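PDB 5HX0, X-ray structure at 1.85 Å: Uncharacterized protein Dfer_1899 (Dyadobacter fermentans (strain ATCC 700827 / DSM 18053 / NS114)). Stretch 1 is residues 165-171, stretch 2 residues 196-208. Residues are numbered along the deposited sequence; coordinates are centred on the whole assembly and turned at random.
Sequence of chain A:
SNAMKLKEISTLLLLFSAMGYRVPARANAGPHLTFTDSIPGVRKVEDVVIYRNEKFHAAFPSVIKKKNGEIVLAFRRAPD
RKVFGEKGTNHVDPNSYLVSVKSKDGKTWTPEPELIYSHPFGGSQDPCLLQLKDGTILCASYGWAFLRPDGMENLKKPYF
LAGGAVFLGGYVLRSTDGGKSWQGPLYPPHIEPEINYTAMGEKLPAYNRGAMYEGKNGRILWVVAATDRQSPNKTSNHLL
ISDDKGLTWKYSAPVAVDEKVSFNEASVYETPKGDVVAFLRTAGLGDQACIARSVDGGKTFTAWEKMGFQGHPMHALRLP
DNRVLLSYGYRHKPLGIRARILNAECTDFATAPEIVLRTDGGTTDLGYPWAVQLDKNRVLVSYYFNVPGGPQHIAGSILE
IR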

# COMPACT_ATOMS: atom_id res chain seq x y z
N ALA A 165 12.87 -10.31 -8.09
CA ALA A 165 12.32 -8.99 -8.30
C ALA A 165 13.25 -8.16 -9.18
O ALA A 165 14.47 -8.38 -9.21
CB ALA A 165 12.09 -8.27 -6.97
N VAL A 166 12.68 -7.20 -9.90
CA VAL A 166 13.43 -6.34 -10.81
C VAL A 166 13.48 -4.93 -10.23
O VAL A 166 12.44 -4.35 -9.90
CB VAL A 166 12.82 -6.33 -12.22
CG1 VAL A 166 13.64 -5.44 -13.16
CG2 VAL A 166 12.74 -7.76 -12.76
N PHE A 167 14.69 -4.39 -10.13
CA PHE A 167 14.93 -3.14 -9.41
C PHE A 167 14.23 -1.96 -10.09
O PHE A 167 14.21 -1.84 -11.32
CB PHE A 167 16.45 -2.91 -9.36
CG PHE A 167 16.88 -1.87 -8.37
CD1 PHE A 167 16.25 -1.73 -7.16
CD2 PHE A 167 17.98 -1.06 -8.64
CE1 PHE A 167 16.67 -0.76 -6.24
CE2 PHE A 167 18.40 -0.09 -7.74
CZ PHE A 167 17.74 0.05 -6.54
N LEU A 168 13.63 -1.08 -9.28
CA LEU A 168 13.02 0.14 -9.84
C LEU A 168 13.83 1.40 -9.58
O LEU A 168 13.50 2.45 -10.16
CB LEU A 168 11.61 0.36 -9.27
CG LEU A 168 10.54 -0.67 -9.61
CD1 LEU A 168 9.31 -0.43 -8.71
CD2 LEU A 168 10.18 -0.56 -11.10
N GLY A 169 14.84 1.35 -8.72
CA GLY A 169 15.54 2.57 -8.40
C GLY A 169 14.71 3.50 -7.53
O GLY A 169 13.69 3.12 -6.95
N GLY A 170 15.14 4.76 -7.48
CA GLY A 170 14.71 5.66 -6.43
C GLY A 170 13.41 6.40 -6.69
O GLY A 170 12.94 6.55 -7.82
N TYR A 171 12.82 6.86 -5.59
CA TYR A 171 11.73 7.83 -5.61
C TYR A 171 11.72 8.52 -4.25
O TYR A 171 12.16 7.94 -3.26
CB TYR A 171 10.37 7.19 -5.91
CG TYR A 171 10.08 5.79 -5.36
CD1 TYR A 171 9.57 5.60 -4.08
CD2 TYR A 171 10.24 4.68 -6.17
CE1 TYR A 171 9.26 4.31 -3.60
CE2 TYR A 171 9.95 3.41 -5.72
CZ TYR A 171 9.46 3.22 -4.45
OH TYR A 171 9.16 1.94 -4.06
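Stretch 2 (196-208) NYTAMGEKLPAYN

Stretch 1 is a strand, and stretch 2 lies on it as an irregular segment with no helix or strand of its own, so register is set at a few points rather than along a continuous ladder. Its course doubles back: Ala199 lies nearest Val166 and Thr198 nearest Leu168, whereas Tyr207, after the excursion, comes down on Gly170 with CA atoms 4.4 Å apart.

The segment enters through Asn196 in an extended conformation. At Tyr197 the side chain points away and the backbone does the work: a water donates to Tyr197 O at 2.7 Å and to Phe167 O at 2.9 Å, bridging two carbonyls that could not bond each other directly. Thr198 then opens a type I turn that closes with Gly201 N to Thr198 O at 3.0 Å. Its side chain, in the p rotamer, organises the turn, because Thr198 OG1 accepts from Met200 N at 3.0 Å and from Glu202 N at 3.2 Å. Thr198 CG2, meanwhile, rests 3.4 Å from Leu168 O.

Ala199 points toward the strand, and its small side chain fits between two larger ones: Ala199 CB is 3.5 Å from Val166 CG1 and 3.7 Å from Leu168 CD2. Its amide adds a weak hydrogen bond, Ala199 N to Phe167 O at 3.3 Å, while Thr198 CA makes a CA-H...O contact with that same Phe167 O at 3.5 Å. Met200, present as selenomethionine, starts sideways but brings CE to 3.7 Å from Leu168 CD2.

Gly201, with positive phi, carries the chain out of the turn, and Glu202 and Lys203 make no contact with the strand. Return is fastened within the segment by Thr198 N to Glu202 O at 2.7 Å and Leu204 N to Asn196 O at 3.2 Å. Leu204 then reaches back, its CD2 3.8 Å from Phe167 CE2 and its CD1 3.6 Å from Gly169 N.

Pro205 supplies the firmest polar link, accepting at Pro205 O from Gly170 N at 3.1 Å with a nearly straight geometry. Such closeness depends on two glycines: a CB on Gly169 would clash with Leu204 CG and Pro205 O, and one on Gly170 with Ala206 O. The bare Gly170 CA instead approaches Ala206 O to 3.3 Å in a CA-H...O contact. Finally Tyr207 sets its CB 3.7 Å from Gly170 CA and offers a ring face to the edge of Phe167, with planes at 87° and Phe167 CE2 3.5 Å from Tyr207 CE1. Asn208 leaves the contact.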

# COMPACT_ATOMS: atom_id res chain seq x y z
N ASN A 196 21.75 0.55 -15.31
CA ASN A 196 20.51 -0.22 -15.34
C ASN A 196 19.33 0.58 -15.89
O ASN A 196 19.30 1.82 -15.85
CB ASN A 196 20.14 -0.72 -13.95
CG ASN A 196 21.06 -1.81 -13.48
OD1 ASN A 196 21.72 -1.67 -12.45
ND2 ASN A 196 21.13 -2.88 -14.24
N TYR A 197 18.35 -0.16 -16.42
CA TYR A 197 16.99 0.31 -16.65
C TYR A 197 16.07 -0.25 -15.57
O TYR A 197 16.32 -1.33 -15.03
CB TYR A 197 16.48 -0.13 -18.03
CG TYR A 197 17.25 0.53 -19.16
CD1 TYR A 197 16.87 1.78 -19.64
CD2 TYR A 197 18.36 -0.08 -19.72
CE1 TYR A 197 17.58 2.42 -20.65
CE2 TYR A 197 19.08 0.55 -20.74
CZ TYR A 197 18.68 1.80 -21.20
OH TYR A 197 19.36 2.44 -22.21
N THR A 198 15.01 0.50 -15.25
CA THR A 198 14.01 0.01 -14.31
C THR A 198 13.18 -1.13 -14.91
O THR A 198 13.22 -1.40 -16.11
CB THR A 198 13.03 1.11 -13.90
OG1 THR A 198 12.12 1.36 -14.99
CG2 THR A 198 13.75 2.40 -13.52
N ALA A 199 12.36 -1.76 -14.06
CA ALA A 199 11.47 -2.80 -14.56
C ALA A 199 10.45 -2.28 -15.56
O ALA A 199 9.75 -3.08 -16.20
CB ALA A 199 10.74 -3.46 -13.40
N MSE A 200 10.34 -0.97 -15.74
CA MSE A 200 9.35 -0.44 -16.65
C MSE A 200 10.02 0.23 -17.82
O MSE A 200 9.40 0.98 -18.56
CB MSE A 200 8.41 0.51 -15.91
CG MSE A 200 8.00 -0.10 -14.55
SE MSE A 200 6.47 0.80 -13.69
CE MSE A 200 7.51 1.74 -12.35
N GLY A 201 11.32 -0.02 -17.97
CA GLY A 201 12.07 0.42 -19.13
C GLY A 201 12.63 1.82 -19.07
O GLY A 201 13.15 2.30 -20.09
N GLU A 202 12.56 2.50 -17.93
CA GLU A 202 13.13 3.83 -17.81
C GLU A 202 14.59 3.72 -17.39
O GLU A 202 15.00 2.73 -16.78
CB GLU A 202 12.36 4.66 -16.78
CG GLU A 202 10.84 4.63 -16.95
CD GLU A 202 10.34 5.73 -17.87
OE1 GLU A 202 10.86 6.86 -17.78
OE2 GLU A 202 9.43 5.45 -18.69
N LYS A 203 15.37 4.75 -17.71
CA LYS A 203 16.72 4.81 -17.14
C LYS A 203 16.60 4.94 -15.63
O LYS A 203 15.77 5.71 -15.12
CB LYS A 203 17.51 5.97 -17.73
CG LYS A 203 17.87 5.76 -19.22
CD LYS A 203 19.03 6.65 -19.66
CE LYS A 203 18.66 8.13 -19.59
NZ LYS A 203 17.70 8.52 -20.66
N LEU A 204 17.41 4.18 -14.91
CA LEU A 204 17.16 3.98 -13.47
C LEU A 204 17.38 5.26 -12.67
O LEU A 204 18.51 5.78 -12.64
CB LEU A 204 18.04 2.87 -12.92
CG LEU A 204 17.66 2.37 -11.52
CD1 LEU A 204 16.98 1.03 -11.61
CD2 LEU A 204 18.88 2.31 -10.59
N PRO A 205 16.37 5.78 -11.97
CA PRO A 205 16.60 6.92 -11.06
C PRO A 205 17.57 6.57 -9.94
O PRO A 205 17.52 5.47 -9.38
CB PRO A 205 15.20 7.21 -10.50
CG PRO A 205 14.23 6.54 -11.47
CD PRO A 205 14.97 5.32 -11.94
N ALA A 206 18.42 7.53 -9.59
CA ALA A 206 19.37 7.31 -8.49
C ALA A 206 18.64 7.11 -7.15
O ALA A 206 17.46 7.43 -6.99
CB ALA A 206 20.34 8.49 -8.39
N TYR A 207 19.37 6.60 -6.16
CA TYR A 207 18.78 6.10 -4.92
C TYR A 207 19.92 5.88 -3.93
O TYR A 207 21.09 5.77 -4.32
CB TYR A 207 18.03 4.76 -5.14
CG TYR A 207 19.04 3.69 -5.50
CD1 TYR A 207 19.50 3.57 -6.80
CD2 TYR A 207 19.61 2.86 -4.51
CE1 TYR A 207 20.47 2.65 -7.13
CE2 TYR A 207 20.58 1.93 -4.83
CZ TYR A 207 21.02 1.83 -6.15
OH TYR A 207 22.00 0.93 -6.50
N ASN A 208 19.58 5.77 -2.65
CA ASN A 208 20.51 5.16 -1.70
C ASN A 208 19.78 4.90 -0.38
O ASN A 208 18.65 5.35 -0.17
CB ASN A 208 21.75 6.02 -1.43
CG ASN A 208 22.99 5.16 -1.21
OD1 ASN A 208 22.88 3.94 -1.05
ND2 ASN A 208 24.16 5.80 -1.19
O HOH W 1 16.43 -2.89 -12.86